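Long-range contact in serpin 2 (Anopheles gambiae, PDB 3PZF), which inhibits clip-domain serine proteases that activate phenoloxidases, and so negatively regulates melanization in the mosquito hemolymph: residues Lys91-Ser96 with Glu381-Met386. Sequence-based numbering, arbitrary orientation.
Sequences KQLLES and ETLGTM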
loop_
_atom_site.group_PDB
_atom_site.type_symbol
_atom_site.label_atom_id
_atom_site.label_comp_id
_atom_site.label_asym_id
_atom_site.label_seq_id
_atom_site.Cartn_x
_atom_site.Cartn_y
_atom_site.Cartn_z
ATOM N N LYS A 91 10.347 -2.574 -12.526
ATOM C CA LYS A 91 9.504 -2.757 -13.690
ATOM C C LYS A 91 8.847 -4.149 -13.650
ATOM O O LYS A 91 7.668 -4.308 -13.970
ATOM C CB LYS A 91 10.340 -2.577 -14.957
ATOM C CG LYS A 91 9.556 -2.650 -16.240
ATOM C CD LYS A 91 10.487 -2.407 -17.456
ATOM C CE LYS A 91 10.019 -3.187 -18.657
ATOM N NZ LYS A 91 8.825 -2.564 -19.276
ATOM N N GLN A 92 9.624 -5.159 -13.273
ATOM C CA GLN A 92 9.122 -6.529 -13.235
ATOM C C GLN A 92 8.013 -6.637 -12.196
ATOM O O GLN A 92 6.960 -7.221 -12.461
ATOM C CB GLN A 92 10.233 -7.512 -12.870
ATOM C CG GLN A 92 9.694 -8.898 -12.533
ATOM C CD GLN A 92 10.771 -9.938 -12.245
ATOM O OE1 GLN A 92 10.469 -11.122 -12.072
ATOM N NE2 GLN A 92 12.028 -9.509 -12.204
ATOM N N LEU A 93 8.264 -6.090 -11.006
ATOM C CA LEU A 93 7.267 -6.138 -9.921
ATOM C C LEU A 93 5.989 -5.348 -10.265
ATOM O O LEU A 93 4.895 -5.788 -9.936
ATOM C CB LEU A 93 7.856 -5.604 -8.608
ATOM C CG LEU A 93 8.586 -6.617 -7.703
ATOM C CD1 LEU A 93 9.711 -7.345 -8.439
ATOM C CD2 LEU A 93 9.159 -5.892 -6.504
ATOM N N LEU A 94 6.127 -4.192 -10.913
ATOM C CA LEU A 94 4.954 -3.404 -11.317
ATOM C C LEU A 94 4.131 -4.195 -12.311
ATOM O O LEU A 94 2.908 -4.227 -12.239
ATOM C CB LEU A 94 5.357 -2.084 -11.982
ATOM C CG LEU A 94 5.590 -0.940 -11.022
ATOM C CD1 LEU A 94 6.310 0.192 -11.740
ATOM C CD2 LEU A 94 4.228 -0.473 -10.423
ATOM N N GLU A 95 4.809 -4.827 -13.262
ATOM C CA GLU A 95 4.107 -5.542 -14.318
ATOM C C GLU A 95 3.485 -6.851 -13.810
ATOM O O GLU A 95 2.438 -7.277 -14.298
ATOM C CB GLU A 95 5.045 -5.747 -15.525
ATOM C CG GLU A 95 5.354 -4.403 -16.212
ATOM C CD GLU A 95 6.294 -4.500 -17.404
ATOM O OE1 GLU A 95 6.905 -5.569 -17.611
ATOM O OE2 GLU A 95 6.420 -3.476 -18.118
ATOM N N SER A 96 4.107 -7.486 -12.819
ATOM C CA SER A 96 3.555 -8.713 -12.261
ATOM C C SER A 96 2.269 -8.359 -11.512
ATOM O O SER A 96 1.279 -9.085 -11.567
ATOM C CB SER A 96 4.527 -9.363 -11.275
ATOM O OG SER A 96 3.936 -10.483 -10.608
ATOM N N GLU A 381 2.117 -13.031 -4.511
ATOM C CA GLU A 381 2.720 -14.219 -3.924
ATOM C C GLU A 381 3.779 -14.828 -4.829
ATOM O O GLU A 381 4.412 -15.797 -4.448
ATOM C CB GLU A 381 1.660 -15.257 -3.622
ATOM C CG GLU A 381 0.612 -14.720 -2.649
ATOM C CD GLU A 381 -0.214 -15.829 -2.087
ATOM O OE1 GLU A 381 -0.037 -16.125 -0.889
ATOM O OE2 GLU A 381 -0.993 -16.423 -2.860
ATOM N N THR A 382 3.947 -14.278 -6.027
ATOM C CA THR A 382 5.006 -14.785 -6.921
ATOM C C THR A 382 6.329 -14.082 -6.655
ATOM O O THR A 382 7.403 -14.651 -6.913
ATOM C CB THR A 382 4.677 -14.661 -8.426
ATOM O OG1 THR A 382 4.694 -13.287 -8.827
ATOM C CG2 THR A 382 3.338 -15.303 -8.770
ATOM N N LEU A 383 6.264 -12.874 -6.099
ATOM C CA LEU A 383 7.455 -12.061 -5.914
ATOM C C LEU A 383 7.645 -11.481 -4.526
ATOM O O LEU A 383 8.712 -10.907 -4.242
ATOM C CB LEU A 383 7.460 -10.926 -6.936
ATOM C CG LEU A 383 7.626 -11.405 -8.386
ATOM C CD1 LEU A 383 7.322 -10.285 -9.367
ATOM C CD2 LEU A 383 9.017 -11.949 -8.613
ATOM N N GLY A 384 6.612 -11.577 -3.680
ATOM C CA GLY A 384 6.694 -11.095 -2.316
ATOM C C GLY A 384 6.244 -9.651 -2.096
ATOM O O GLY A 384 6.306 -9.145 -0.983
ATOM N N THR A 385 5.779 -9.000 -3.155
ATOM C CA THR A 385 5.508 -7.569 -3.129
ATOM C C THR A 385 4.378 -7.226 -2.162
ATOM O O THR A 385 3.308 -7.835 -2.232
ATOM C CB THR A 385 5.093 -7.111 -4.537
ATOM O OG1 THR A 385 5.939 -7.748 -5.514
ATOM C CG2 THR A 385 5.200 -5.555 -4.677
ATOM N N MET A 386 4.611 -6.244 -1.282
ATOM C CA MET A 386 3.590 -5.809 -0.325
ATOM C C MET A 386 2.783 -4.657 -0.940
ATOM O O MET A 386 3.134 -3.485 -0.787
ATOM C CB MET A 386 4.236 -5.384 1.000
ATOM C CG MET A 386 3.299 -5.489 2.239
ATOM S SD MET A 386 4.059 -4.802 3.725
ATOM C CE MET A 386 2.958 -5.496 4.971
HETATM O O HOH W 1 4.492 -7.355 -7.664
#
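The turn between the last two strands of the serpin fold, 374-380 and 386-392, rests against helix 83-98 through L383 and T385. L383 contributes most of the turn's contact surface: its CG stands anti to the carbonyl carbon (chi1 -67°), and its CD1 lies against one side of the helix, 3.5 Å from S96 CB and 3.9 Å from L93 CD1. The other branch, CD2, lies 3.8 Å from Q92 OE1 at the tip of the extended glutamine chain. T385 meets the buried L93 with its hydroxyl: OG1 sits 3.6 Å from L93 CG and also borders L93 CD2. A water bridges the two segments, accepting from T385 OG1 at 2.6 Å and donating to the carbonyl O of L93 at 2.8 Å; it thus ties the turn to the helix backbone. F46 of helix 45-58 touches both L93 and T385. At the other end of the contact the hydroxyls S96 OG and T382 OG1 approach to 3.4 Å, and D380 joins them, hydrogen-bonded to S96 through OD2 and to T382 through OD1. Across the hairpin, D380 is paired with two consecutive residues, G384 and T385, a G1 beta bulge whose first position takes a positive phi (92°) that suits glycine. The arrangement is that of the C-terminal hairpin of serpin beta-sheet B, packed by its turn against helix D (83-98).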